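Local coordinates for protein beta-phosphoglucomutase (Bacteroides vulgatus, PDB 3DV9) that probably interconverts beta-glucose 1-phosphate and glucose 6-phosphate, as a magnesium-dependent phosphomutase of the haloacid dehalogenase superfamily, at residues D22-L27 / G178-N183; V33-M38 / H144-I149; R58-M63 / S77-G82; L117-S122 / D232-W237; T126-T131 / L172-K177. All coordinates share one frame; numbering follows the deposited sequence. Where two conformers were deposited one is given.

Interaction 1: D22-L27 / G178-N183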
# COMPACT_ATOMS: atom_id res chain seq x y z
N ASP A 22 -10.41 -3.55 18.04
CA ASP A 22 -10.53 -2.35 18.86
C ASP A 22 -9.79 -1.22 18.12
O ASP A 22 -8.60 -0.99 18.31
CB ASP A 22 -9.96 -2.65 20.25
CG ASP A 22 -9.98 -1.45 21.18
OD1 ASP A 22 -10.73 -0.49 20.93
OD2 ASP A 22 -9.23 -1.49 22.19
N LEU A 23 -10.50 -0.59 17.21
CA LEU A 23 -9.87 0.23 16.20
C LEU A 23 -9.17 1.47 16.77
O LEU A 23 -9.82 2.30 17.44
CB LEU A 23 -10.88 0.63 15.14
CG LEU A 23 -10.28 1.37 13.94
CD1 LEU A 23 -9.26 0.53 13.21
CD2 LEU A 23 -11.37 1.76 12.93
N LYS A 24 -7.86 1.58 16.51
CA LYS A 24 -7.09 2.75 16.94
C LYS A 24 -6.33 3.40 15.79
O LYS A 24 -5.96 4.56 15.88
CB LYS A 24 -6.12 2.36 18.06
CG LYS A 24 -6.81 1.70 19.23
CD LYS A 24 -5.89 1.58 20.42
CE LYS A 24 -6.56 0.78 21.55
NZ LYS A 24 -7.59 1.55 22.32
N ALA A 25 -6.05 2.62 14.76
CA ALA A 25 -5.15 3.09 13.71
C ALA A 25 -5.60 2.60 12.34
O ALA A 25 -6.17 1.50 12.21
CB ALA A 25 -3.69 2.56 13.99
N VAL A 26 -5.29 3.38 11.31
CA VAL A 26 -5.59 2.99 9.92
C VAL A 26 -4.31 3.24 9.13
O VAL A 26 -3.83 4.38 9.03
CB VAL A 26 -6.82 3.74 9.29
CG1 VAL A 26 -7.17 3.13 7.88
CG2 VAL A 26 -8.05 3.68 10.21
N LEU A 27 -3.76 2.15 8.60
CA LEU A 27 -2.46 2.12 7.93
C LEU A 27 -2.69 2.18 6.45
O LEU A 27 -3.18 1.21 5.86
CB LEU A 27 -1.71 0.81 8.27
CG LEU A 27 -1.01 0.78 9.63
CD1 LEU A 27 -1.62 1.63 10.71
CD2 LEU A 27 -0.69 -0.68 10.08
N GLY A 178 3.69 2.75 16.04
CA GLY A 178 2.46 3.39 16.53
C GLY A 178 2.04 2.89 17.89
O GLY A 178 1.23 3.53 18.58
N GLY A 179 2.63 1.77 18.28
CA GLY A 179 2.32 1.10 19.55
C GLY A 179 0.98 0.37 19.51
O GLY A 179 0.27 0.30 20.55
N PHE A 180 0.63 -0.16 18.34
CA PHE A 180 -0.65 -0.87 18.13
C PHE A 180 -0.54 -2.39 18.03
O PHE A 180 0.45 -2.92 17.50
CB PHE A 180 -1.36 -0.31 16.88
CG PHE A 180 -1.51 1.16 16.92
CD1 PHE A 180 -2.32 1.75 17.91
CD2 PHE A 180 -0.89 1.99 15.97
CE1 PHE A 180 -2.47 3.14 17.96
CE2 PHE A 180 -1.03 3.37 16.01
CZ PHE A 180 -1.83 3.98 17.01
N LYS A 181 -1.57 -3.08 18.49
CA LYS A 181 -1.73 -4.53 18.28
C LYS A 181 -2.36 -4.79 16.90
O LYS A 181 -2.99 -3.89 16.34
CB LYS A 181 -2.61 -5.12 19.39
CG LYS A 181 -2.06 -4.83 20.82
CD LYS A 181 -2.66 -5.71 21.87
CE LYS A 181 -4.13 -5.39 22.13
NZ LYS A 181 -4.74 -6.36 23.15
N PRO A 182 -2.17 -6.00 16.34
CA PRO A 182 -2.73 -6.23 15.00
C PRO A 182 -4.25 -6.05 14.92
O PRO A 182 -4.75 -5.60 13.89
CB PRO A 182 -2.32 -7.66 14.67
CG PRO A 182 -1.05 -7.87 15.54
CD PRO A 182 -1.42 -7.20 16.81
N ASN A 183 -4.96 -6.36 16.01
CA ASN A 183 -6.42 -6.19 16.05
C ASN A 183 -6.88 -4.75 16.41
O ASN A 183 -8.05 -4.52 16.70
CB ASN A 183 -7.06 -7.19 17.03
CG ASN A 183 -6.71 -6.88 18.46
OD1 ASN A 183 -5.54 -6.66 18.78
ND2 ASN A 183 -7.73 -6.89 19.34
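From Asp-22 to Ala-25 and from Phe-180 to Asn-183 the two backbones run 131° apart, and they are tied at one end where Asp-22 N donates to Asn-183 O at 2.9 Å. The donor lies nearly in line with the carbonyl bond, although the hydrogen bond is bent, its N-H...O angle 144°. The other end is apolar. Ala-25 CB sits over one face of the Phe-180 ring, 3.6 Å from the ring centroid and shifted toward the CE2 rim, where CB and CE2 of Phe-180 are 3.4 Å apart. This is a CH-pi contact. Phe-180 CG stands beside its own backbone N, opposite the carbonyl carbon (chi1 -53°), which slides the ring between Ala-25 on one face and the Gly-178 carbonyl O on the other. Lys-24 CB comes obliquely to Phe-180 CE1 at 3.7 Å; beyond it the lysine chain turns away, and in one modelled conformer NZ comes 3.5 Å from Asp-22 OD2, a weak and doubtful salt bridge. Asn-183 spends its ND2 on Ser-20 O. Thr-126 and Met-128 of the adjacent strand also touch the Phe-180 ring. Gly-179, with positive phi, is the C' residue of a Schellman motif that closes helix 169-178, and the ring of Phe-180, the next residue, packs on the start of central strand 25-29, as a helix-to-strand turn in a Rossmann-like alpha/beta fold.

Interaction 2: V33-M38 / H144-I149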
# COMPACT_ATOMS: atom_id res chain seq x y z
N VAL A 33 -3.35 4.76 -3.52
CA VAL A 33 -4.36 4.85 -2.43
C VAL A 33 -4.52 6.31 -2.03
O VAL A 33 -5.63 6.87 -2.08
CB VAL A 33 -3.93 3.95 -1.22
CG1 VAL A 33 -4.80 4.25 0.03
CG2 VAL A 33 -3.99 2.44 -1.64
N LEU A 34 -3.41 6.92 -1.61
CA LEU A 34 -3.35 8.38 -1.33
C LEU A 34 -3.17 9.25 -2.57
O LEU A 34 -3.85 10.26 -2.72
CB LEU A 34 -2.30 8.70 -0.25
CG LEU A 34 -2.53 7.93 1.07
CD1 LEU A 34 -1.40 8.36 2.00
CD2 LEU A 34 -3.92 8.24 1.69
N PHE A 35 -2.23 8.84 -3.44
CA PHE A 35 -1.93 9.57 -4.64
C PHE A 35 -2.19 8.70 -5.86
O PHE A 35 -1.90 7.49 -5.83
CB PHE A 35 -0.45 10.00 -4.67
CG PHE A 35 -0.10 11.10 -3.69
CD1 PHE A 35 -0.55 12.40 -3.88
CD2 PHE A 35 0.73 10.83 -2.59
CE1 PHE A 35 -0.20 13.42 -3.00
CE2 PHE A 35 1.09 11.87 -1.67
CZ PHE A 35 0.61 13.18 -1.90
N ASP A 36 -2.66 9.31 -6.95
CA ASP A 36 -2.84 8.53 -8.17
C ASP A 36 -1.49 8.57 -8.93
O ASP A 36 -1.33 9.21 -9.97
CB ASP A 36 -3.99 9.11 -8.99
CG ASP A 36 -4.31 8.25 -10.21
OD1 ASP A 36 -3.84 7.08 -10.25
OD2 ASP A 36 -5.02 8.76 -11.11
N SER A 37 -0.48 7.92 -8.35
CA SER A 37 0.90 7.95 -8.86
C SER A 37 1.28 6.72 -9.69
O SER A 37 2.34 6.69 -10.33
CB SER A 37 1.84 7.98 -7.65
OG SER A 37 1.52 6.90 -6.79
N MSE A 38 0.44 5.69 -9.69
CA MSE A 38 0.88 4.44 -10.35
C MSE A 38 1.07 4.53 -11.88
O MSE A 38 1.99 3.93 -12.44
CB MSE A 38 -0.02 3.25 -9.92
CG MSE A 38 0.25 2.75 -8.50
SE MSE A 38 2.17 2.28 -8.23
CE MSE A 38 2.32 1.00 -9.62
N HIS A 144 1.30 18.91 2.25
CA HIS A 144 0.66 19.84 1.33
C HIS A 144 -0.72 19.32 0.85
O HIS A 144 -1.61 20.10 0.46
CB HIS A 144 1.61 19.97 0.14
CG HIS A 144 1.09 20.80 -0.99
ND1 HIS A 144 0.78 22.14 -0.86
CD2 HIS A 144 0.87 20.49 -2.29
CE1 HIS A 144 0.38 22.61 -2.02
NE2 HIS A 144 0.42 21.64 -2.91
N ASN A 145 -0.85 17.99 0.80
CA ASN A 145 -2.05 17.35 0.23
C ASN A 145 -3.00 16.85 1.29
O ASN A 145 -4.19 16.77 1.07
CB ASN A 145 -1.67 16.24 -0.73
CG ASN A 145 -1.14 16.77 -2.00
OD1 ASN A 145 -1.90 17.00 -2.95
ND2 ASN A 145 0.17 17.02 -2.04
N PHE A 146 -2.46 16.51 2.46
CA PHE A 146 -3.27 15.98 3.58
C PHE A 146 -2.87 16.75 4.86
O PHE A 146 -2.19 16.18 5.75
CB PHE A 146 -3.02 14.44 3.70
CG PHE A 146 -3.24 13.70 2.39
CD1 PHE A 146 -4.53 13.51 1.90
CD2 PHE A 146 -2.15 13.24 1.64
CE1 PHE A 146 -4.74 12.83 0.65
CE2 PHE A 146 -2.33 12.58 0.41
CZ PHE A 146 -3.62 12.38 -0.10
N PRO A 147 -3.26 18.03 4.94
CA PRO A 147 -2.65 18.90 5.95
C PRO A 147 -2.95 18.44 7.40
O PRO A 147 -4.12 18.22 7.78
CB PRO A 147 -3.26 20.30 5.66
CG PRO A 147 -3.81 20.23 4.29
CD PRO A 147 -4.24 18.77 4.11
N GLY A 148 -1.88 18.24 8.17
CA GLY A 148 -1.98 17.81 9.56
C GLY A 148 -2.46 16.39 9.81
O GLY A 148 -2.75 16.02 10.96
N ILE A 149 -2.53 15.57 8.75
CA ILE A 149 -3.08 14.21 8.88
C ILE A 149 -1.99 13.24 9.34
O ILE A 149 -2.23 12.46 10.27
CB ILE A 149 -3.72 13.70 7.54
CG1 ILE A 149 -4.88 14.65 7.11
CG2 ILE A 149 -4.10 12.16 7.62
CD1 ILE A 149 -6.03 14.70 8.09
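The carbonyl O of Phe-146, a residue whose ring is wedged against Leu-34 and Phe-35, accepts the backbone N-H of Ile-149 at 3.1 Å just after helix 139-145 ends. No hydrogen bond crosses between the two segments; the contact is mainly aromatic and apolar packing. Phe-146 CG stands opposite its carbonyl carbon (chi1 -53°), which directs the CE2-CZ side of the ring at Leu-34 and Phe-35. The edge of Phe-146 points at a face of Phe-35 in a T-shaped pair, with centroids 5.5 Å apart and planes at 61°. Its leading atom, CE2, lies 3.8 Å from Phe-35 CZ, off toward the rim of that ring. Phe-146 CZ meets Leu-34 O in the plane of the ring at 3.4 Å and Leu-34 CB at 3.9 Å. Asn-145 comes to the edge of Phe-35: CG is 3.6 Å from CE1 of Phe-35, the amide standing 83° to the ring. That amide is buried and satisfied elsewhere, ND2 by Arg-141 O and OD1 by Arg-109 NH2. The 33-38 loop follows the magnesium ligands Asp-29 and Asp-31, and Ser-37 OG bonds to Asp-31 OD1. The Leu-34 side chain is about 9 Å from the magnesium ion. Around the contact, Leu-117 and Ala-113 of helix 113-122 pack on Phe-146, Leu-142 of helix 139-145 touches Leu-34 and Phe-35, and Phe-28 of strand 25-29 lies against Leu-34.

Interaction 3: R58-M63 / S77-G82. With EDO (1,2-ethanediol), chain D.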
# COMPACT_ATOMS: atom_id res chain seq x y z
N ARG A 58 4.35 -2.31 -18.44
CA ARG A 58 3.56 -1.49 -17.50
C ARG A 58 2.70 -2.36 -16.61
O ARG A 58 2.60 -2.10 -15.41
CB ARG A 58 2.66 -0.50 -18.25
CG ARG A 58 3.42 0.66 -18.87
CD ARG A 58 2.64 1.22 -20.07
NE ARG A 58 3.52 2.06 -20.89
CZ ARG A 58 4.05 1.72 -22.06
NH1 ARG A 58 3.78 0.54 -22.63
NH2 ARG A 58 4.85 2.57 -22.68
N GLU A 59 2.07 -3.40 -17.18
CA GLU A 59 1.23 -4.32 -16.42
C GLU A 59 2.04 -5.14 -15.41
O GLU A 59 1.61 -5.31 -14.29
CB GLU A 59 0.50 -5.26 -17.35
CG GLU A 59 -0.62 -4.55 -18.08
CD GLU A 59 -0.17 -3.87 -19.35
OE1 GLU A 59 0.99 -4.07 -19.81
OE2 GLU A 59 -1.01 -3.13 -19.92
N GLU A 60 3.21 -5.63 -15.82
CA GLU A 60 4.03 -6.33 -14.85
C GLU A 60 4.52 -5.38 -13.73
O GLU A 60 4.61 -5.81 -12.57
CB GLU A 60 5.18 -7.11 -15.50
CG GLU A 60 5.74 -8.18 -14.56
CD GLU A 60 7.06 -8.75 -15.03
OE1 GLU A 60 7.71 -9.48 -14.25
OE2 GLU A 60 7.46 -8.44 -16.17
N ALA A 61 4.77 -4.11 -14.05
CA ALA A 61 5.06 -3.10 -13.01
C ALA A 61 3.93 -2.99 -11.98
O ALA A 61 4.18 -2.86 -10.79
CB ALA A 61 5.37 -1.71 -13.63
N TYR A 62 2.69 -3.02 -12.46
CA TYR A 62 1.54 -3.05 -11.57
C TYR A 62 1.56 -4.32 -10.69
O TYR A 62 1.28 -4.25 -9.51
CB TYR A 62 0.25 -2.90 -12.36
CG TYR A 62 -0.14 -1.48 -12.64
CD1 TYR A 62 -0.81 -0.72 -11.67
CD2 TYR A 62 0.11 -0.88 -13.88
CE1 TYR A 62 -1.24 0.60 -11.93
CE2 TYR A 62 -0.32 0.44 -14.15
CZ TYR A 62 -0.96 1.18 -13.16
OH TYR A 62 -1.43 2.47 -13.38
N MSE A 63 1.87 -5.48 -11.28
CA MSE A 63 1.95 -6.72 -10.50
C MSE A 63 3.00 -6.63 -9.39
O MSE A 63 2.75 -7.13 -8.27
CB MSE A 63 2.23 -7.91 -11.41
CG MSE A 63 0.99 -8.24 -12.30
SE MSE A 63 -0.52 -8.87 -11.28
CE MSE A 63 0.31 -10.34 -10.31
N SER A 77 16.03 -9.65 -14.11
CA SER A 77 17.40 -10.03 -14.49
C SER A 77 17.60 -11.55 -14.49
O SER A 77 18.18 -12.12 -15.44
CB SER A 77 18.42 -9.37 -13.56
OG SER A 77 19.74 -9.71 -13.95
N ARG A 78 17.13 -12.20 -13.43
CA ARG A 78 17.28 -13.65 -13.30
C ARG A 78 16.66 -14.35 -14.48
O ARG A 78 17.26 -15.26 -15.05
CB ARG A 78 16.66 -14.17 -12.01
CG ARG A 78 17.53 -13.98 -10.79
CD ARG A 78 17.03 -14.82 -9.60
NE ARG A 78 15.69 -14.44 -9.14
CZ ARG A 78 15.43 -13.43 -8.31
NH1 ARG A 78 16.42 -12.67 -7.84
NH2 ARG A 78 14.18 -13.16 -7.96
N ARG A 79 15.48 -13.92 -14.88
CA ARG A 79 14.78 -14.60 -15.95
C ARG A 79 15.35 -14.32 -17.34
O ARG A 79 15.29 -15.19 -18.21
CB ARG A 79 13.28 -14.31 -15.90
CG ARG A 79 12.83 -13.09 -16.63
CD ARG A 79 11.38 -12.85 -16.34
NE ARG A 79 10.93 -11.60 -16.95
CZ ARG A 79 9.93 -10.87 -16.48
NH1 ARG A 79 9.29 -11.26 -15.39
NH2 ARG A 79 9.60 -9.75 -17.11
N GLU A 80 15.92 -13.13 -17.55
CA GLU A 80 16.47 -12.75 -18.86
C GLU A 80 17.93 -13.14 -19.02
O GLU A 80 18.37 -13.44 -20.13
CB GLU A 80 16.31 -11.25 -19.10
CG GLU A 80 14.88 -10.80 -19.31
CD GLU A 80 14.76 -9.40 -19.90
OE1 GLU A 80 15.81 -8.76 -20.19
OE2 GLU A 80 13.61 -8.96 -20.12
N ARG A 81 18.65 -13.18 -17.89
CA ARG A 81 20.11 -13.33 -17.87
C ARG A 81 20.57 -14.50 -17.00
O ARG A 81 21.74 -14.88 -17.05
CB ARG A 81 20.77 -12.05 -17.34
CG ARG A 81 20.43 -10.79 -18.13
CD ARG A 81 21.36 -9.63 -17.77
NE ARG A 81 21.23 -9.22 -16.36
CZ ARG A 81 21.96 -8.26 -15.79
NH1 ARG A 81 22.88 -7.60 -16.50
NH2 ARG A 81 21.79 -7.97 -14.52
N GLY A 82 19.66 -15.03 -16.18
CA GLY A 82 19.95 -16.18 -15.32
C GLY A 82 20.75 -15.88 -14.06
O GLY A 82 21.24 -16.80 -13.40
C1 EDO D . -1.01 0.33 -17.73
O1 EDO D . -0.63 0.24 -19.11
C2 EDO D . -2.41 -0.20 -17.45
O2 EDO D . -3.31 -0.03 -18.57
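The helical cap domain, inserted after the first core strand as in other beta-phosphoglucomutase-like HAD proteins, carries a salt bridge between helix 58-63 and the end of helix 69-81. Glu-60 and Arg-79 reach for each other from opposite directions; their CA atoms are 13.6 Å apart, the nearest between the segments. With CG between backbone N and carbonyl carbon (chi1 88°), the Arg-79 chain runs straight out to NE and carries the guanidinium across to Glu-60. It grips end-on, its plane 22° from that of the carboxylate: NH1 gives a bond of 2.6 Å to Glu-60 OE1, and NH2 one of 2.7 Å to Glu-60 OE2. The second is nearly straight at 173° and uses the syn lone pair; at OE1 the donor is also syn but tilted out of the carboxylate plane. Glu-60 OE1 also takes His-64 NE2, and Arg-79 NH2 has a weak bond to Gly-55 O. With an alanine at Glu-60, the Arg-79 guanidinium is likely to lose its carboxylate mate, leaving that weak bond among the partners named. A 1,2-ethanediol, probably from the crystallisation liquor, lies by Arg-58, Glu-59 and Tyr-62. Within the second helix, Arg-81 grips Ser-77 OG side-on, from NE at 2.9 Å and NH2 at 2.7 Å.

Interaction 4: L117-S122 / D232-W237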
# COMPACT_ATOMS: atom_id res chain seq x y z
N LEU A 117 -9.58 10.49 5.32
CA LEU A 117 -8.53 10.77 6.32
C LEU A 117 -9.04 11.78 7.34
O LEU A 117 -8.76 11.67 8.53
CB LEU A 117 -7.27 11.30 5.64
CG LEU A 117 -6.50 10.19 4.92
CD1 LEU A 117 -5.48 10.78 3.92
CD2 LEU A 117 -5.87 9.22 5.97
N THR A 118 -9.81 12.75 6.88
CA THR A 118 -10.35 13.78 7.81
C THR A 118 -11.37 13.15 8.77
O THR A 118 -11.42 13.53 9.95
CB THR A 118 -10.93 15.02 7.07
OG1 THR A 118 -12.15 14.67 6.39
CG2 THR A 118 -9.94 15.55 6.05
N LYS A 119 -12.14 12.16 8.28
CA LYS A 119 -13.14 11.48 9.12
C LYS A 119 -12.37 10.68 10.17
O LYS A 119 -12.71 10.71 11.37
CB LYS A 119 -13.94 10.47 8.29
CG LYS A 119 -14.96 11.12 7.36
CD LYS A 119 -15.61 10.04 6.54
CE LYS A 119 -16.49 10.62 5.49
NZ LYS A 119 -17.08 9.53 4.62
N ILE A 120 -11.34 9.99 9.71
CA ILE A 120 -10.52 9.09 10.58
C ILE A 120 -9.84 9.92 11.68
O ILE A 120 -9.89 9.57 12.86
CB ILE A 120 -9.48 8.25 9.73
CG1 ILE A 120 -10.26 7.19 8.93
CG2 ILE A 120 -8.42 7.55 10.62
CD1 ILE A 120 -9.47 6.57 7.72
N LYS A 121 -9.20 11.00 11.28
CA LYS A 121 -8.56 11.93 12.24
C LYS A 121 -9.59 12.50 13.25
O LYS A 121 -9.31 12.54 14.45
CB LYS A 121 -7.75 13.01 11.49
CG LYS A 121 -6.69 13.78 12.26
CD LYS A 121 -5.36 12.99 12.31
CE LYS A 121 -4.43 13.64 13.33
NZ LYS A 121 -3.00 13.54 12.91
N SER A 122 -10.77 12.88 12.78
CA SER A 122 -11.84 13.43 13.61
C SER A 122 -12.29 12.44 14.70
O SER A 122 -12.68 12.84 15.83
CB SER A 122 -13.05 13.79 12.74
OG SER A 122 -14.05 14.43 13.53
N ASP A 232 -15.57 4.90 -3.04
CA ASP A 232 -16.37 3.78 -2.51
C ASP A 232 -15.98 3.54 -1.04
O ASP A 232 -16.83 3.44 -0.14
CB ASP A 232 -16.15 2.52 -3.41
CG ASP A 232 -17.16 1.37 -3.15
OD1 ASP A 232 -18.27 1.67 -2.66
OD2 ASP A 232 -16.86 0.16 -3.46
N PHE A 233 -14.67 3.46 -0.81
CA PHE A 233 -14.14 3.25 0.55
C PHE A 233 -14.60 4.40 1.49
O PHE A 233 -15.16 4.16 2.56
CB PHE A 233 -12.62 3.11 0.50
CG PHE A 233 -12.00 3.03 1.84
CD1 PHE A 233 -12.36 2.02 2.73
CD2 PHE A 233 -11.11 4.02 2.26
CE1 PHE A 233 -11.79 1.94 4.02
CE2 PHE A 233 -10.51 3.97 3.54
CZ PHE A 233 -10.88 2.94 4.44
N ASN A 234 -14.43 5.63 1.02
CA ASN A 234 -14.79 6.80 1.78
C ASN A 234 -16.29 6.72 2.12
O ASN A 234 -16.69 6.97 3.28
CB ASN A 234 -14.50 8.07 0.98
CG ASN A 234 -14.98 9.30 1.70
OD1 ASN A 234 -14.80 9.42 2.92
ND2 ASN A 234 -15.63 10.21 0.97
N LYS A 235 -17.13 6.41 1.13
CA LYS A 235 -18.58 6.42 1.34
C LYS A 235 -19.01 5.40 2.41
O LYS A 235 -20.00 5.59 3.15
CB LYS A 235 -19.28 6.07 0.04
CG LYS A 235 -20.78 6.06 0.11
CD LYS A 235 -21.38 5.94 -1.29
CE LYS A 235 -20.90 4.70 -2.03
NZ LYS A 235 -21.36 4.67 -3.47
N ASN A 236 -18.27 4.31 2.45
CA ASN A 236 -18.54 3.20 3.35
C ASN A 236 -17.87 3.30 4.72
O ASN A 236 -18.09 2.45 5.59
CB ASN A 236 -18.14 1.91 2.66
CG ASN A 236 -19.18 1.46 1.68
OD1 ASN A 236 -20.18 0.84 2.07
ND2 ASN A 236 -18.98 1.77 0.41
N TRP A 237 -17.09 4.35 4.93
CA TRP A 237 -16.30 4.45 6.17
C TRP A 237 -17.19 4.39 7.45
O TRP A 237 -16.94 3.63 8.40
CB TRP A 237 -15.42 5.73 6.18
CG TRP A 237 -14.74 5.75 7.49
CD1 TRP A 237 -15.02 6.56 8.53
CD2 TRP A 237 -13.74 4.82 7.94
NE1 TRP A 237 -14.22 6.22 9.62
CE2 TRP A 237 -13.43 5.15 9.28
CE3 TRP A 237 -13.08 3.73 7.33
CZ2 TRP A 237 -12.47 4.43 10.03
CZ3 TRP A 237 -12.12 3.02 8.08
CH2 TRP A 237 -11.83 3.37 9.41
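Lys-119 starts with CG beside its backbone N (chi1 -75°) and runs fully extended, while Asn-234 and Trp-237 both send CG away from their backbone N (chi1 of Trp-237 177°); these torsions bring the lysine's end to Asn-234, and its CB and CD to Trp-237 CD1, between helices whose axes lie 10.6 Å apart at 31°. Lys-119 NZ donates to Asn-234 OD1 at 2.8 Å, from above the carbonyl plane and not on a lone pair, and more weakly to the backbone Asn-234 O at 2.9 Å. Its aliphatic part passes alongside the indole, CD being 4.1 Å from Trp-237 CD1. Ile-120 CG1 covers a face of the same indole, 3.7 Å from Trp-237 CZ2, in a CH-pi contact over the six-membered ring. Val-116 of helix 113-122 and Val-26 of strand 25-29 also touch the tryptophan. A methionine replacing Lys-119 is likely to leave Asn-234 OD1 and Glu-238, which forms a salt bridge with NZ, without their charged partner. Helices 113-122 and 230-244, on one side of the core sheet, thus share an apolar seam of Ile-120 and Trp-237, with a multiply held ammonium at its border whose positive charge is probably balanced mainly by Glu-238.

Interaction 5: T126-T131 / L172-K177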
# COMPACT_ATOMS: atom_id res chain seq x y z
N THR A 126 -5.55 7.10 14.54
CA THR A 126 -4.23 7.48 14.06
C THR A 126 -3.97 7.01 12.64
O THR A 126 -3.81 5.81 12.41
CB THR A 126 -3.16 6.86 14.97
OG1 THR A 126 -3.38 7.34 16.30
CG2 THR A 126 -1.73 7.19 14.44
N PRO A 127 -3.96 7.95 11.66
CA PRO A 127 -3.64 7.52 10.32
C PRO A 127 -2.11 7.33 10.22
O PRO A 127 -1.35 8.08 10.84
CB PRO A 127 -4.12 8.70 9.45
CG PRO A 127 -4.88 9.62 10.36
CD PRO A 127 -4.29 9.39 11.71
N MSE A 128 -1.68 6.33 9.45
CA MSE A 128 -0.24 6.13 9.20
C MSE A 128 -0.08 5.88 7.71
O MSE A 128 -1.01 5.40 7.05
CB MSE A 128 0.33 4.94 10.00
CG MSE A 128 0.05 5.02 11.52
SE MSE A 128 0.98 3.59 12.48
CE MSE A 128 2.81 4.11 12.03
N VAL A 129 1.09 6.21 7.20
CA VAL A 129 1.45 5.89 5.80
C VAL A 129 2.49 4.79 5.80
O VAL A 129 3.45 4.86 6.58
CB VAL A 129 2.01 7.10 5.04
CG1 VAL A 129 2.32 6.70 3.58
CG2 VAL A 129 1.04 8.21 5.07
N VAL A 130 2.30 3.78 4.94
CA VAL A 130 3.24 2.65 4.79
C VAL A 130 3.56 2.42 3.31
O VAL A 130 2.72 1.93 2.54
CB VAL A 130 2.66 1.37 5.37
CG1 VAL A 130 3.69 0.21 5.21
CG2 VAL A 130 2.21 1.57 6.82
N THR A 131 4.79 2.74 2.91
CA THR A 131 5.09 2.76 1.47
C THR A 131 6.41 2.11 1.17
O THR A 131 7.34 2.20 1.97
CB THR A 131 5.00 4.21 0.89
OG1 THR A 131 5.27 4.18 -0.51
CG2 THR A 131 5.99 5.13 1.59
N LEU A 172 4.33 -4.55 10.01
CA LEU A 172 4.77 -4.84 11.38
C LEU A 172 5.49 -3.64 12.00
O LEU A 172 5.34 -3.34 13.22
CB LEU A 172 5.68 -6.08 11.38
CG LEU A 172 5.01 -7.42 11.00
CD1 LEU A 172 6.06 -8.52 10.74
CD2 LEU A 172 3.93 -7.84 11.99
N MSE A 173 6.29 -2.96 11.17
CA MSE A 173 7.06 -1.78 11.64
C MSE A 173 6.08 -0.65 11.96
O MSE A 173 6.26 0.09 12.95
CB MSE A 173 8.09 -1.32 10.62
CG MSE A 173 8.87 -0.03 11.01
SE MSE A 173 9.95 -0.38 12.60
CE MSE A 173 11.33 -1.44 11.67
N ALA A 174 5.04 -0.54 11.13
CA ALA A 174 3.96 0.43 11.40
C ALA A 174 3.32 0.17 12.78
O ALA A 174 3.16 1.09 13.55
CB ALA A 174 2.89 0.45 10.31
N LEU A 175 2.92 -1.07 13.05
CA LEU A 175 2.31 -1.40 14.37
C LEU A 175 3.29 -1.06 15.52
O LEU A 175 2.90 -0.48 16.54
CB LEU A 175 1.84 -2.85 14.45
CG LEU A 175 0.82 -3.38 13.42
CD1 LEU A 175 0.63 -4.88 13.66
CD2 LEU A 175 -0.49 -2.62 13.66
N LYS A 176 4.57 -1.40 15.32
CA LYS A 176 5.58 -1.15 16.32
C LYS A 176 5.74 0.34 16.60
O LYS A 176 5.73 0.76 17.76
CB LYS A 176 6.91 -1.74 15.88
CG LYS A 176 7.93 -1.76 17.03
CD LYS A 176 9.31 -2.12 16.55
CE LYS A 176 10.35 -1.90 17.64
NZ LYS A 176 10.05 -2.80 18.77
N LYS A 177 5.86 1.13 15.52
CA LYS A 177 6.07 2.57 15.63
C LYS A 177 4.89 3.25 16.34
O LYS A 177 5.08 4.17 17.17
CB LYS A 177 6.33 3.21 14.25
CG LYS A 177 7.73 2.98 13.71
CD LYS A 177 7.93 3.73 12.41
CE LYS A 177 9.38 4.10 12.15
NZ LYS A 177 9.45 5.49 11.60
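Ala-174 is the residue that both strand side chains meet. Its CB lies 3.7 Å from Val-130 CG2 and 4.0 Å from CE of Met-128, a selenomethionine here. The same CE rests 3.4 Å from the backbone Ala-174 O, with the selenium close behind, 3.5 Å from that oxygen. CE also reaches Lys-177 CB at 4.3 Å, at the margin of the contact. Met-128 begins with CG beside its backbone N, opposite the carbonyl carbon, and bends at its last torsion (chi3 62°), which sets the methyl against Ala-174 O and CA. Strand 126-130 and helix 172-177 run roughly antiparallel, 145° apart, their axes 9.4 Å at closest. The small side chain of Ala-174 is consistent with the close approach, its CA 7.0 Å from that of Val-130. Leu-27 of the neighbouring strand 25-29 touches both Met-128 and Ala-174, and Val-156 of strand 155-156 touches Ala-174 and Lys-177, so the helix spans three strands. Helix 169-178 lies in the beta-alpha-beta connection from strand 155-156 to strand 185-189, part of the Rossmann-like HAD core. Lys-177 NZ turns off to a salt bridge with Asp-160 OD2 and a hydrogen bond to Met-155 O. Beyond the strand, Val-130 O accepts from Lys-165 NZ and Thr-131 OG1 binds a phosphate ion, probably from the crystallisation liquor; Thr-131 and Lys-165 are probably the family's phosphate-binding threonine or serine and lysine. With no hydrogen bond across it, the contact rests on apolar packing, apart from the selenomethionine end lying against the Ala-174 carbonyl O.

Overall arrangement
Interactions 1 and 5 lie on one face of the core sheet, their centres about 9 Å apart: strands 25-29 and 126-130 are neighbours, Lys-24 O probably accepting from Thr-126 N, and helix 169-178 serves both. Interaction 4 covers the other face, where Trp-237 CH2 meets Val-26 CG2 at 3.9 Å. Interaction 2 joins that layer through Lys-121 NZ, probably bonded to Ile-149 O, and its Leu-34 side chain lies near the magnesium ion held by Asp-29, Asp-31, Glu-65 and Asn-190. Interaction 3 stands off in the cap, its centre about 35 Å from that of interaction 1, yet touches interaction 2 through Met-38 CB and Tyr-62 CE1, 3.5 Å apart, where core leads into cap.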